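Local coordinates for protein putative hexose oxidase (Nonomuraea sp. ATCC 39727, PDB 5AWV) that probably oxidises the hexose-derived sugar of teicoplanin-type glycopeptide antibiotics, using a covalently bound FAD cofactor, at residues T252-F257 / G308-I313; E264-R269 / G336-E341; R272-W277 / E331-G336; E276-N281 / L291-M296; L371-T376 / N463-G468. All blocks are in the same frame, centred on the assembly; numbering follows the deposited sequence.

Contact 1. Residues T252-F257 / G308-I313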
# COMPACT_ATOMS: atom_id res chain seq x y z
N THR A 252 10.79 -7.43 -20.58
CA THR A 252 11.47 -7.44 -19.31
C THR A 252 12.93 -7.94 -19.39
O THR A 252 13.27 -8.78 -20.22
CB THR A 252 10.72 -8.29 -18.29
OG1 THR A 252 10.73 -9.66 -18.71
CG2 THR A 252 9.21 -7.81 -18.15
N SER A 253 13.78 -7.41 -18.53
CA SER A 253 15.10 -7.89 -18.36
C SER A 253 15.59 -7.56 -16.98
O SER A 253 15.19 -6.53 -16.45
CB SER A 253 15.98 -7.16 -19.41
OG SER A 253 17.35 -7.51 -19.30
N THR A 254 16.46 -8.37 -16.39
CA THR A 254 17.16 -7.97 -15.15
C THR A 254 18.66 -8.00 -15.43
O THR A 254 19.17 -9.04 -15.82
CB THR A 254 16.76 -8.93 -14.03
OG1 THR A 254 15.33 -8.86 -13.83
CG2 THR A 254 17.53 -8.70 -12.74
N VAL A 255 19.34 -6.86 -15.27
CA VAL A 255 20.79 -6.77 -15.37
C VAL A 255 21.32 -7.17 -13.97
O VAL A 255 20.80 -6.68 -12.91
CB VAL A 255 21.26 -5.33 -15.66
CG1 VAL A 255 22.78 -5.19 -15.66
CG2 VAL A 255 20.71 -4.80 -16.94
N THR A 256 22.29 -8.09 -13.90
CA THR A 256 22.88 -8.47 -12.62
C THR A 256 24.27 -7.89 -12.48
O THR A 256 24.98 -7.81 -13.46
CB THR A 256 22.86 -10.01 -12.52
OG1 THR A 256 21.49 -10.46 -12.64
CG2 THR A 256 23.29 -10.43 -11.19
N PHE A 257 24.67 -7.46 -11.30
CA PHE A 257 25.98 -6.96 -11.07
C PHE A 257 26.64 -7.85 -10.07
O PHE A 257 25.97 -8.48 -9.27
CB PHE A 257 25.92 -5.54 -10.50
CG PHE A 257 25.16 -4.61 -11.39
CD1 PHE A 257 25.78 -3.97 -12.42
CD2 PHE A 257 23.81 -4.39 -11.20
CE1 PHE A 257 25.07 -3.11 -13.24
CE2 PHE A 257 23.10 -3.53 -12.02
CZ PHE A 257 23.74 -2.87 -13.03
N GLY A 308 20.49 -9.39 -3.54
CA GLY A 308 21.56 -9.16 -4.48
C GLY A 308 21.57 -7.79 -5.09
O GLY A 308 20.89 -6.85 -4.62
N PHE A 309 22.43 -7.68 -6.09
CA PHE A 309 22.81 -6.46 -6.74
C PHE A 309 22.33 -6.61 -8.17
O PHE A 309 22.93 -7.33 -8.96
CB PHE A 309 24.33 -6.33 -6.66
CG PHE A 309 24.87 -4.94 -6.92
CD1 PHE A 309 24.10 -3.90 -7.53
CD2 PHE A 309 26.18 -4.66 -6.62
CE1 PHE A 309 24.65 -2.71 -7.80
CE2 PHE A 309 26.71 -3.40 -6.81
CZ PHE A 309 25.94 -2.40 -7.40
N MET A 310 21.16 -6.00 -8.49
CA MET A 310 20.51 -6.22 -9.75
C MET A 310 19.55 -5.08 -10.11
O MET A 310 19.23 -4.27 -9.27
CB MET A 310 19.76 -7.52 -9.68
CG MET A 310 18.80 -7.59 -8.54
SD MET A 310 17.74 -9.00 -8.85
CE MET A 310 17.05 -9.00 -7.22
N MET A 311 19.08 -5.07 -11.34
CA MET A 311 18.24 -3.99 -11.86
C MET A 311 17.21 -4.59 -12.76
O MET A 311 17.44 -4.77 -13.96
CB MET A 311 19.07 -2.91 -12.54
CG MET A 311 18.25 -1.73 -13.00
SD MET A 311 19.18 -0.40 -13.80
CE MET A 311 19.34 -1.10 -15.44
N PRO A 312 16.08 -4.97 -12.19
CA PRO A 312 14.99 -5.37 -13.09
C PRO A 312 14.49 -4.16 -13.90
O PRO A 312 14.47 -2.99 -13.38
CB PRO A 312 13.88 -5.90 -12.12
CG PRO A 312 14.58 -6.02 -10.82
CD PRO A 312 15.76 -5.15 -10.77
N ILE A 313 14.08 -4.42 -15.12
CA ILE A 313 13.54 -3.42 -16.01
C ILE A 313 12.31 -3.99 -16.71
O ILE A 313 12.28 -5.18 -17.11
CB ILE A 313 14.56 -3.05 -17.10
CG1 ILE A 313 15.92 -2.81 -16.49
CG2 ILE A 313 14.08 -1.91 -17.98
CD1 ILE A 313 17.01 -2.88 -17.53
O HOH W 1 24.14 -9.71 -7.60
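Strands 252-257 and 309-313 run antiparallel, with five backbone hydrogen bonds between them. The Ser-253 and Val-255 rungs are each bonded in both directions. Ser-253 N gives to Ile-313 O at 3.0 Å, and Ile-313 N returns to Ser-253 O at 2.7 Å, nearly along the C=O axis. At the end, Phe-257 N meets Phe-309 O at 2.9 Å, from above the carbonyl plane. Phe-257 has CG anti to its carbonyl carbon (chi1 -56°). Its CB lies over the face of the Phe-309 ring as a CH-pi contact, 3.9 Å from the centroid. Further out, Phe-257 CD2 meets Phe-309 CD1 at 3.7 Å, with the two ring planes oblique at 44°. Phe-257 CE2 then reaches Met-311 CB at 4.1 Å, which lies at the ring edge. On the same side, Val-255 CG2 touches Met-311 CE and Ile-313 CD1, facing helices 264-280 and 322-334. Thr-254, Met-310 and Pro-312 take the other side of the sheet. There Thr-254 OG1 hydrogen-bonds to the backbone of the bound glycopeptide. The backbone bonds thus fix the register, so that one face packs under the helices while Thr-254 and Pro-312 meet the glycopeptide.

Contact 2. Residues E264-R269 / G336-E341. With T55 (8-methylnonanoic acid), chain B; MAN (alpha-D-mannopyranose), chain C.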
# COMPACT_ATOMS: atom_id res chain seq x y z
N GLU A 264 35.35 0.71 -6.09
CA GLU A 264 34.82 1.98 -5.66
C GLU A 264 34.51 2.91 -6.84
O GLU A 264 33.42 3.51 -6.92
CB GLU A 264 35.74 2.59 -4.65
CG GLU A 264 35.21 3.82 -3.94
CD GLU A 264 36.11 4.24 -2.76
OE1 GLU A 264 36.00 5.44 -2.35
OE2 GLU A 264 36.90 3.37 -2.20
N ALA A 265 35.40 2.92 -7.81
CA ALA A 265 35.16 3.67 -9.02
C ALA A 265 34.03 3.22 -9.96
O ALA A 265 33.27 4.06 -10.50
CB ALA A 265 36.48 3.86 -9.84
N ALA A 266 33.95 1.94 -10.20
CA ALA A 266 32.94 1.35 -11.00
C ALA A 266 31.54 1.54 -10.34
O ALA A 266 30.58 1.77 -11.02
CB ALA A 266 33.21 -0.12 -11.20
N PHE A 267 31.48 1.34 -9.04
CA PHE A 267 30.27 1.57 -8.26
C PHE A 267 29.79 2.98 -8.42
O PHE A 267 28.62 3.21 -8.71
CB PHE A 267 30.49 1.26 -6.80
CG PHE A 267 29.23 1.36 -5.97
CD1 PHE A 267 28.38 0.28 -5.85
CD2 PHE A 267 28.89 2.55 -5.34
CE1 PHE A 267 27.21 0.37 -5.09
CE2 PHE A 267 27.75 2.63 -4.58
CZ PHE A 267 26.90 1.53 -4.44
N SER A 268 30.65 3.94 -8.16
CA SER A 268 30.33 5.32 -8.43
C SER A 268 29.89 5.64 -9.86
O SER A 268 28.87 6.33 -10.06
CB SER A 268 31.45 6.25 -7.96
OG SER A 268 30.93 7.59 -8.02
N ARG A 269 30.61 5.14 -10.86
CA ARG A 269 30.17 5.30 -12.22
C ARG A 269 28.73 4.77 -12.49
O ARG A 269 27.92 5.43 -13.16
CB ARG A 269 31.17 4.63 -13.18
CG ARG A 269 30.86 4.83 -14.63
CD ARG A 269 30.99 6.29 -15.04
NE ARG A 269 30.58 6.43 -16.42
CZ ARG A 269 31.31 6.04 -17.46
NH1 ARG A 269 32.52 5.45 -17.31
NH2 ARG A 269 30.85 6.24 -18.68
N GLY A 336 30.79 1.78 -18.93
CA GLY A 336 31.98 1.81 -18.06
C GLY A 336 31.89 1.05 -16.76
O GLY A 336 32.63 1.38 -15.83
N VAL A 337 30.98 0.09 -16.67
CA VAL A 337 30.72 -0.67 -15.44
C VAL A 337 30.98 -2.16 -15.76
O VAL A 337 30.09 -2.89 -16.18
CB VAL A 337 29.25 -0.50 -14.91
CG1 VAL A 337 28.97 -1.32 -13.66
CG2 VAL A 337 28.95 0.97 -14.60
N PRO A 338 32.21 -2.63 -15.48
CA PRO A 338 32.55 -3.94 -16.04
C PRO A 338 31.76 -5.10 -15.49
O PRO A 338 31.40 -5.99 -16.24
CB PRO A 338 34.03 -4.07 -15.72
CG PRO A 338 34.53 -2.65 -15.71
CD PRO A 338 33.41 -1.92 -14.99
N PRO A 339 31.46 -5.11 -14.17
CA PRO A 339 30.86 -6.33 -13.61
C PRO A 339 29.33 -6.45 -13.76
O PRO A 339 28.71 -6.89 -12.79
CB PRO A 339 31.26 -6.27 -12.11
CG PRO A 339 31.44 -4.83 -11.83
CD PRO A 339 31.86 -4.15 -13.11
N ALA A 340 28.78 -6.07 -14.92
CA ALA A 340 27.33 -6.16 -15.28
C ALA A 340 27.06 -7.35 -16.26
O ALA A 340 27.78 -7.47 -17.21
CB ALA A 340 26.89 -4.85 -15.92
N GLU A 341 26.06 -8.18 -16.01
CA GLU A 341 25.58 -9.26 -16.87
C GLU A 341 24.12 -8.97 -17.40
O GLU A 341 23.21 -8.67 -16.62
CB GLU A 341 25.58 -10.58 -16.09
CG GLU A 341 25.20 -11.83 -16.90
CD GLU A 341 23.72 -12.29 -16.93
OE1 GLU A 341 23.29 -12.87 -17.97
OE2 GLU A 341 22.97 -12.13 -15.93
CAD T55 B . 35.06 6.31 -8.92
CAE T55 B . 35.91 7.52 -9.00
CAG T55 B . 35.44 8.07 -10.34
CAH T55 B . 35.84 7.27 -11.61
CAI T55 B . 35.45 7.90 -12.93
CAJ T55 B . 35.74 7.14 -14.23
CAK T55 B . 35.28 8.03 -15.38
CAL T55 B . 35.55 7.71 -16.84
CAF T55 B . 35.67 8.12 -7.59
C T55 B . 35.17 8.90 -17.72
O T55 B . 35.05 10.02 -17.27
C1 MAN C . 39.13 7.72 1.70
C2 MAN C . 38.07 7.55 0.60
C3 MAN C . 36.81 6.92 1.17
C4 MAN C . 37.19 5.59 1.89
C5 MAN C . 38.20 5.81 3.06
C6 MAN C . 38.50 4.48 3.82
O2 MAN C . 38.57 6.71 -0.37
O3 MAN C . 35.82 6.68 0.07
O4 MAN C . 36.00 5.15 2.38
O5 MAN C . 39.39 6.47 2.53
O6 MAN C . 39.49 3.69 3.09
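Ala-266 and Arg-269 face the turn 336-339 from one side of helix 264-280. The closely packed part is largely apolar. Ala-266 CB touches Pro-338 CD at 4.2 Å, and Val-337 CG2 lies 4.0 Å from the backbone carbonyl Ala-266 O. Arg-269 adds its aliphatic stem, with CG 4.3 Å from Val-337 CG2. Its chain bends at chi2 (66°). Gly-336, with its positive phi, passes close to the guanidinium: its N lies over one face, and Arg-269 NH1 is 3.8 Å from Gly-336 CA. Here the N-terminal part of a helix packs on the loop leading into edge strand 340-349 of the seven-stranded antiparallel sheet. Arg-269 also forms a salt bridge to Asp-335. Gly-336 and Pro-338 form the looser, solvent side of the contact. The ligand groups lie along another flank of the helix. The acyl chain T55 runs past Ala-265, Ser-268 and Arg-269, with its CAL 3.8 Å from Arg-269 NH1. Glu-264, at the start of the helix, takes no part in the contact; its OE1 accepts a hydrogen bond from O3 of the mannose at 2.7 Å.

Contact 3. Residues R272-W277 / E331-G336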
# COMPACT_ATOMS: atom_id res chain seq x y z
N ARG A 272 26.13 7.13 -10.92
CA ARG A 272 26.03 8.34 -11.70
C ARG A 272 25.32 8.12 -13.00
O ARG A 272 24.48 8.93 -13.37
CB ARG A 272 27.38 9.06 -11.96
CG ARG A 272 28.09 9.43 -10.67
CD ARG A 272 29.41 10.08 -10.94
NE ARG A 272 30.21 10.13 -9.69
CZ ARG A 272 31.18 11.01 -9.47
NH1 ARG A 272 31.49 11.96 -10.41
NH2 ARG A 272 31.86 10.94 -8.30
N ASN A 273 25.68 7.08 -13.72
CA ASN A 273 25.03 6.72 -14.98
C ASN A 273 23.47 6.65 -14.81
O ASN A 273 22.71 7.18 -15.59
CB ASN A 273 25.48 5.33 -15.42
CG ASN A 273 26.85 5.27 -16.07
OD1 ASN A 273 27.36 4.18 -16.32
ND2 ASN A 273 27.46 6.38 -16.27
N HIS A 274 23.08 5.84 -13.86
CA HIS A 274 21.71 5.53 -13.55
C HIS A 274 20.96 6.78 -13.16
O HIS A 274 19.93 7.05 -13.71
CB HIS A 274 21.64 4.50 -12.43
CG HIS A 274 20.26 4.25 -11.91
ND1 HIS A 274 19.74 4.93 -10.82
CD2 HIS A 274 19.27 3.42 -12.34
CE1 HIS A 274 18.50 4.54 -10.60
NE2 HIS A 274 18.21 3.60 -11.47
N GLY A 275 21.50 7.55 -12.23
CA GLY A 275 20.85 8.76 -11.75
C GLY A 275 20.69 9.81 -12.80
O GLY A 275 19.62 10.43 -12.90
N GLU A 276 21.76 10.05 -13.58
CA GLU A 276 21.71 10.99 -14.69
C GLU A 276 20.74 10.61 -15.78
O GLU A 276 20.08 11.46 -16.36
CB GLU A 276 23.13 11.28 -15.26
CG GLU A 276 23.91 12.11 -14.20
CD GLU A 276 25.41 12.28 -14.42
OE1 GLU A 276 26.14 12.72 -13.46
OE2 GLU A 276 25.85 11.95 -15.52
N TRP A 277 20.66 9.31 -16.08
CA TRP A 277 19.69 8.83 -17.05
C TRP A 277 18.23 9.22 -16.56
O TRP A 277 17.45 9.79 -17.31
CB TRP A 277 19.80 7.31 -17.27
CG TRP A 277 18.96 6.89 -18.38
CD1 TRP A 277 19.28 6.82 -19.71
CD2 TRP A 277 17.56 6.57 -18.28
NE1 TRP A 277 18.16 6.45 -20.42
CE2 TRP A 277 17.11 6.27 -19.56
CE3 TRP A 277 16.67 6.42 -17.18
CZ2 TRP A 277 15.77 5.91 -19.81
CZ3 TRP A 277 15.35 6.05 -17.46
CH2 TRP A 277 14.92 5.79 -18.73
N GLU A 331 22.17 0.28 -21.77
CA GLU A 331 23.55 0.74 -22.12
C GLU A 331 23.95 2.01 -21.42
O GLU A 331 25.11 2.14 -21.06
CB GLU A 331 23.70 0.99 -23.60
CG GLU A 331 23.82 -0.28 -24.37
CD GLU A 331 25.11 -1.01 -24.02
OE1 GLU A 331 26.21 -0.45 -24.18
OE2 GLU A 331 24.97 -2.12 -23.54
N ALA A 332 23.01 2.95 -21.22
CA ALA A 332 23.29 4.13 -20.45
C ALA A 332 23.71 3.74 -19.07
O ALA A 332 24.62 4.34 -18.51
CB ALA A 332 22.06 5.07 -20.40
N VAL A 333 23.01 2.79 -18.47
CA VAL A 333 23.26 2.49 -17.07
C VAL A 333 24.63 1.77 -16.89
O VAL A 333 25.33 2.02 -15.89
CB VAL A 333 22.13 1.66 -16.40
CG1 VAL A 333 22.51 1.17 -15.00
CG2 VAL A 333 20.87 2.54 -16.18
N ILE A 334 24.92 0.82 -17.77
CA ILE A 334 26.12 -0.05 -17.61
C ILE A 334 27.38 0.49 -18.32
O ILE A 334 28.40 -0.11 -18.20
CB ILE A 334 25.88 -1.49 -18.05
CG1 ILE A 334 25.74 -1.62 -19.56
CG2 ILE A 334 24.72 -2.11 -17.29
CD1 ILE A 334 25.62 -3.06 -20.00
N ASP A 335 27.32 1.66 -18.89
CA ASP A 335 28.47 2.25 -19.60
C ASP A 335 29.66 2.44 -18.63
O ASP A 335 29.57 3.15 -17.63
CB ASP A 335 28.08 3.62 -20.12
CG ASP A 335 29.14 4.26 -20.91
OD1 ASP A 335 29.66 3.62 -21.85
OD2 ASP A 335 29.40 5.42 -20.61
N GLY A 336 30.79 1.78 -18.93
CA GLY A 336 31.98 1.81 -18.06
C GLY A 336 31.89 1.05 -16.76
O GLY A 336 32.63 1.38 -15.83
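Helix segment 272-277 lies against the last turn of helix 322-334, with the CA atoms of His-274 and Val-333 only 4.9 Å apart, and Asp-335 is the first residue to leave helical geometry. Asn-273 points into the end of that helix. Its CG is anti to the carbonyl carbon (chi1 -78°). Asn-273 CB lies beside the last carbonyls of the helix, 3.4 Å from Ala-332 O and 3.3 Å from Val-333 O. One turn on, Trp-277 has CG anti to its backbone N (chi1 -171°). This sets the five-membered ring beside Ala-332, and CD1 comes within 3.4 Å of Ala-332 CB. On the His-274 side, Val-333 CG2 touches His-274 CA at 4.1 Å and lies at the edge of the imidazole, 4.3 Å from CD2. Asp-335 belongs to a site for N-acetyl-D-glucosamine, although that sugar is not bound to this chain here. The two helices pack side by side on one face of the seven-stranded sheet. His-274 and Val-333 both reach Met-311 of strand 309-316, while Ile-334 rests on Ala-340 and Val-342 of strand 340-349.

Contact 4. Residues E276-N281 / L291-M296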
# COMPACT_ATOMS: atom_id res chain seq x y z
N GLU A 276 21.76 10.05 -13.58
CA GLU A 276 21.71 10.99 -14.69
C GLU A 276 20.74 10.61 -15.78
O GLU A 276 20.08 11.46 -16.36
CB GLU A 276 23.13 11.28 -15.26
CG GLU A 276 23.91 12.11 -14.20
CD GLU A 276 25.41 12.28 -14.42
OE1 GLU A 276 26.14 12.72 -13.46
OE2 GLU A 276 25.85 11.95 -15.52
N TRP A 277 20.66 9.31 -16.08
CA TRP A 277 19.69 8.83 -17.05
C TRP A 277 18.23 9.22 -16.56
O TRP A 277 17.45 9.79 -17.31
CB TRP A 277 19.80 7.31 -17.27
CG TRP A 277 18.96 6.89 -18.38
CD1 TRP A 277 19.28 6.82 -19.71
CD2 TRP A 277 17.56 6.57 -18.28
NE1 TRP A 277 18.16 6.45 -20.42
CE2 TRP A 277 17.11 6.27 -19.56
CE3 TRP A 277 16.67 6.42 -17.18
CZ2 TRP A 277 15.77 5.91 -19.81
CZ3 TRP A 277 15.35 6.05 -17.46
CH2 TRP A 277 14.92 5.79 -18.73
N TYR A 278 17.91 8.91 -15.33
CA TYR A 278 16.61 9.31 -14.72
C TYR A 278 16.42 10.83 -14.71
O TYR A 278 15.30 11.25 -14.96
CB TYR A 278 16.32 8.65 -13.34
CG TYR A 278 15.68 7.29 -13.46
CD1 TYR A 278 14.31 7.18 -13.64
CD2 TYR A 278 16.42 6.14 -13.53
CE1 TYR A 278 13.65 5.99 -13.79
CE2 TYR A 278 15.79 4.90 -13.71
CZ TYR A 278 14.37 4.82 -13.82
OH TYR A 278 13.72 3.59 -13.99
N GLU A 279 17.46 11.66 -14.54
CA GLU A 279 17.28 13.12 -14.63
C GLU A 279 16.85 13.54 -15.99
O GLU A 279 16.09 14.47 -16.10
CB GLU A 279 18.55 13.90 -14.32
CG GLU A 279 19.03 13.80 -12.93
CD GLU A 279 20.39 14.52 -12.69
OE1 GLU A 279 20.93 14.48 -11.57
OE2 GLU A 279 20.95 15.07 -13.63
N ARG A 280 17.37 12.89 -17.03
CA ARG A 280 17.08 13.24 -18.40
C ARG A 280 15.81 12.66 -18.94
O ARG A 280 15.23 13.25 -19.85
CB ARG A 280 18.24 12.83 -19.36
CG ARG A 280 19.58 13.52 -19.08
CD ARG A 280 20.64 13.18 -20.18
NE ARG A 280 20.87 11.72 -20.33
CZ ARG A 280 21.74 10.97 -19.63
NH1 ARG A 280 22.56 11.52 -18.71
NH2 ARG A 280 21.80 9.63 -19.83
N ASN A 281 15.36 11.53 -18.39
CA ASN A 281 14.30 10.74 -19.04
C ASN A 281 13.02 10.44 -18.16
O ASN A 281 12.46 9.32 -18.23
CB ASN A 281 14.94 9.46 -19.54
CG ASN A 281 15.98 9.77 -20.65
OD1 ASN A 281 15.61 10.33 -21.66
ND2 ASN A 281 17.22 9.56 -20.38
N LEU A 291 8.65 2.90 -19.54
CA LEU A 291 9.73 2.11 -18.93
C LEU A 291 9.81 2.37 -17.45
O LEU A 291 9.64 3.52 -16.94
CB LEU A 291 11.09 2.52 -19.57
CG LEU A 291 12.34 1.77 -19.10
CD1 LEU A 291 13.41 1.61 -20.20
CD2 LEU A 291 12.98 2.40 -17.86
N TRP A 292 10.12 1.32 -16.75
CA TRP A 292 10.42 1.38 -15.35
C TRP A 292 11.50 0.40 -14.98
O TRP A 292 11.63 -0.68 -15.54
CB TRP A 292 9.14 1.00 -14.56
CG TRP A 292 9.36 0.99 -13.05
CD1 TRP A 292 9.30 2.04 -12.17
CD2 TRP A 292 9.61 -0.17 -12.27
NE1 TRP A 292 9.54 1.62 -10.90
CE2 TRP A 292 9.71 0.26 -10.91
CE3 TRP A 292 9.75 -1.52 -12.57
CZ2 TRP A 292 10.03 -0.62 -9.88
CZ3 TRP A 292 10.10 -2.41 -11.53
CH2 TRP A 292 10.18 -1.96 -10.20
N SER A 293 12.29 0.80 -14.02
CA SER A 293 13.34 -0.06 -13.48
C SER A 293 13.58 0.24 -12.06
O SER A 293 13.21 1.31 -11.55
CB SER A 293 14.63 0.11 -14.31
OG SER A 293 15.18 1.40 -14.12
N GLN A 294 14.19 -0.71 -11.38
CA GLN A 294 14.75 -0.36 -10.11
C GLN A 294 16.11 -0.95 -9.84
O GLN A 294 16.30 -2.13 -10.08
CB GLN A 294 13.79 -0.70 -8.96
CG GLN A 294 13.47 -2.09 -8.67
CD GLN A 294 12.58 -2.22 -7.39
OE1 GLN A 294 11.88 -1.32 -7.00
NE2 GLN A 294 12.64 -3.35 -6.76
N LEU A 295 16.99 -0.12 -9.33
CA LEU A 295 18.34 -0.51 -9.04
C LEU A 295 18.44 -0.96 -7.63
O LEU A 295 18.30 -0.20 -6.72
CB LEU A 295 19.32 0.61 -9.43
CG LEU A 295 20.84 0.34 -9.16
CD1 LEU A 295 21.37 -0.89 -9.91
CD2 LEU A 295 21.67 1.54 -9.46
N MET A 296 18.70 -2.25 -7.44
CA MET A 296 18.67 -2.85 -6.14
C MET A 296 20.11 -3.16 -5.74
O MET A 296 20.74 -3.98 -6.40
CB MET A 296 17.83 -4.07 -6.17
CG MET A 296 16.34 -3.81 -6.60
SD MET A 296 15.51 -5.31 -7.18
CE MET A 296 15.14 -5.94 -5.57
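The end of helix 264-280 packs on strand 291-298 of the antiparallel sheet, in a helix-on-sheet layer of this FAD-linked oxidoreductase. The two axes approach to 11.8 Å and run nearly antiparallel, at 153°. Long side chains must bridge that gap. Trp-277 and Tyr-278 do so with their rings next to each other: Trp-277 CZ3 stands over the centre of the Tyr-278 ring, 3.8 Å above its plane. The Trp-277 benzene end then meets Leu-291 tip to tip, with CH2 4.0 Å from CD2. Asn-281 ND2 lies over one face of the indole and makes a weak hydrogen bond to Trp-277 O. Tyr-278 leaves its helix with CG turned to chi1 -86°, which carries the phenol out to the strand. Ser-293 answers with OG in the crowded position between backbone N and carbonyl carbon (chi1 68°). His-329 of helix 322-334 hydrogen-bonds to the same OG, so this buried hydroxyl has two partners. Tyr-278 OH and Ser-293 OG are hydrogen-bonded at 2.6 Å, with OG in the plane of the phenol ring.

Contact 5. Residues L371-T376 / N463-G468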
# COMPACT_ATOMS: atom_id res chain seq x y z
N LEU A 371 14.16 11.56 -4.54
CA LEU A 371 15.14 12.28 -5.34
C LEU A 371 14.54 13.06 -6.47
O LEU A 371 13.86 12.47 -7.30
CB LEU A 371 16.17 11.29 -5.91
CG LEU A 371 17.11 10.68 -4.83
CD1 LEU A 371 17.91 9.55 -5.42
CD2 LEU A 371 18.01 11.72 -4.17
N ARG A 372 14.94 14.33 -6.60
CA ARG A 372 14.71 15.18 -7.79
C ARG A 372 15.86 15.19 -8.76
O ARG A 372 15.66 15.48 -9.91
CB ARG A 372 14.49 16.66 -7.38
CG ARG A 372 13.40 16.83 -6.39
CD ARG A 372 13.44 18.26 -5.84
NE ARG A 372 12.92 19.14 -6.90
CZ ARG A 372 13.11 20.45 -6.96
NH1 ARG A 372 13.89 21.09 -6.09
NH2 ARG A 372 12.54 21.15 -7.93
N LYS A 373 17.05 14.87 -8.29
CA LYS A 373 18.29 14.80 -9.07
C LYS A 373 18.99 13.56 -8.53
O LYS A 373 18.59 13.04 -7.48
CB LYS A 373 19.14 16.02 -8.82
CG LYS A 373 18.59 17.23 -9.44
CD LYS A 373 19.37 18.42 -8.92
CE LYS A 373 20.41 18.93 -9.88
NZ LYS A 373 19.99 20.27 -10.39
N ARG A 374 20.06 13.11 -9.20
CA ARG A 374 20.82 12.02 -8.63
C ARG A 374 21.42 12.33 -7.31
O ARG A 374 21.76 13.49 -6.94
CB ARG A 374 21.90 11.54 -9.59
CG ARG A 374 23.07 12.53 -9.74
CD ARG A 374 24.22 11.73 -10.30
NE ARG A 374 25.41 12.46 -10.70
CZ ARG A 374 26.48 12.68 -9.95
NH1 ARG A 374 26.51 12.31 -8.69
NH2 ARG A 374 27.55 13.25 -10.53
N LEU A 375 21.66 11.26 -6.59
CA LEU A 375 22.55 11.32 -5.45
C LEU A 375 23.87 12.00 -5.81
O LEU A 375 24.41 11.79 -6.88
CB LEU A 375 22.81 9.93 -4.90
CG LEU A 375 21.67 9.20 -4.18
CD1 LEU A 375 22.00 7.73 -3.87
CD2 LEU A 375 21.23 9.88 -2.86
N THR A 376 24.38 12.84 -4.94
CA THR A 376 25.59 13.60 -5.21
C THR A 376 26.75 12.65 -5.06
O THR A 376 26.63 11.48 -4.58
CB THR A 376 25.80 14.75 -4.17
OG1 THR A 376 26.11 14.16 -2.91
CG2 THR A 376 24.60 15.63 -4.12
N ASN A 463 15.39 19.90 -0.87
CA ASN A 463 16.35 20.89 -1.41
C ASN A 463 16.50 20.69 -2.88
O ASN A 463 15.56 20.23 -3.49
CB ASN A 463 17.66 20.87 -0.60
CG ASN A 463 18.42 19.56 -0.68
OD1 ASN A 463 18.11 18.66 -1.48
ND2 ASN A 463 19.43 19.44 0.19
N ASP A 464 17.62 21.05 -3.51
CA ASP A 464 17.77 20.83 -4.94
C ASP A 464 17.76 19.39 -5.29
O ASP A 464 17.41 19.08 -6.41
CB ASP A 464 19.13 21.43 -5.48
CG ASP A 464 19.08 21.83 -6.94
OD1 ASP A 464 18.07 22.52 -7.38
OD2 ASP A 464 20.12 21.57 -7.67
N VAL A 465 18.27 18.53 -4.39
CA VAL A 465 18.46 17.15 -4.71
C VAL A 465 17.37 16.30 -4.13
O VAL A 465 16.85 15.41 -4.83
CB VAL A 465 19.85 16.60 -4.24
CG1 VAL A 465 19.94 15.11 -4.49
CG2 VAL A 465 20.95 17.29 -5.03
N SER A 466 17.09 16.49 -2.87
CA SER A 466 16.04 15.64 -2.19
C SER A 466 14.67 16.33 -2.10
O SER A 466 14.57 17.57 -2.20
CB SER A 466 16.52 15.27 -0.81
OG SER A 466 17.53 14.26 -0.91
N ASP A 467 13.62 15.50 -1.85
CA ASP A 467 12.29 16.04 -1.68
C ASP A 467 11.42 15.41 -0.61
O ASP A 467 10.24 15.24 -0.79
CB ASP A 467 11.56 16.11 -3.05
CG ASP A 467 10.64 17.29 -3.15
OD1 ASP A 467 10.88 18.30 -2.41
OD2 ASP A 467 9.63 17.23 -3.87
N GLY A 468 12.02 15.17 0.55
CA GLY A 468 11.36 14.57 1.67
C GLY A 468 11.10 13.07 1.51
O GLY A 468 11.90 12.41 0.90
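Backbone pairing is brief here. Arg-372 N gives a straight hydrogen bond to Val-465 O at 2.8 Å (160° at the hydrogen), in the carbonyl plane. Leu-371 and Ser-466 form the single bridge beside it. Within 463-468, Asn-463 folds the loop as an Asx turn. Its OD1 accepts from Ser-466 N at 2.8 Å, nearly along the C=O axis, and from Val-465 N at 2.9 Å, from above the amide plane. The charged side chains follow. Arg-372 bends at chi3 (74°) and brings NH1 to Asn-463 O at 3.2 Å. That oxygen lies in the guanidinium plane, though NH1 stands above the carbonyl plane. NH2 of the same group forms a salt bridge with Asp-421. Lys-373 bends at chi3 and chi4, so NZ meets Asp-464 OD2 at 3.0 Å from above the carboxylate plane, in a salt bridge between two exposed side chains. Apolar contact centres on Val-465. CG1 lies beside Leu-371 CD2 at 3.9 Å, while CG2 meets Thr-376 CG2 at 4.1 Å. The aliphatic part of Arg-372 also crosses Asp-467, with CG 3.9 Å from CB. The contact joins two loops. One runs from edge strand 363-371 to helix 377-387, where Thr-376 is the N-cap and bonds Gln-379 N. The other lies between helices 438-452 and 490-495.

Contacts 1 and 4 are buried, while contacts 2, 3 and 5 are only partly so. Contacts 2, 3 and 4 use successive parts of helix 264-280, and contacts 1, 2 and 4 reach the same antiparallel sheet. Contact 1 pairs strands inside that sheet by regular backbone bonds. Contact 4 lays the helix on it through aromatic rings and one buried hydroxyl pair. Contacts 2 and 3 share Gly-336 and are tied by the salt bridge Arg-269 to Asp-335. Contact 5 differs most, with charged side chains joining two partly exposed loops. Arg-374 links it to the helix through Glu-276 and Glu-279.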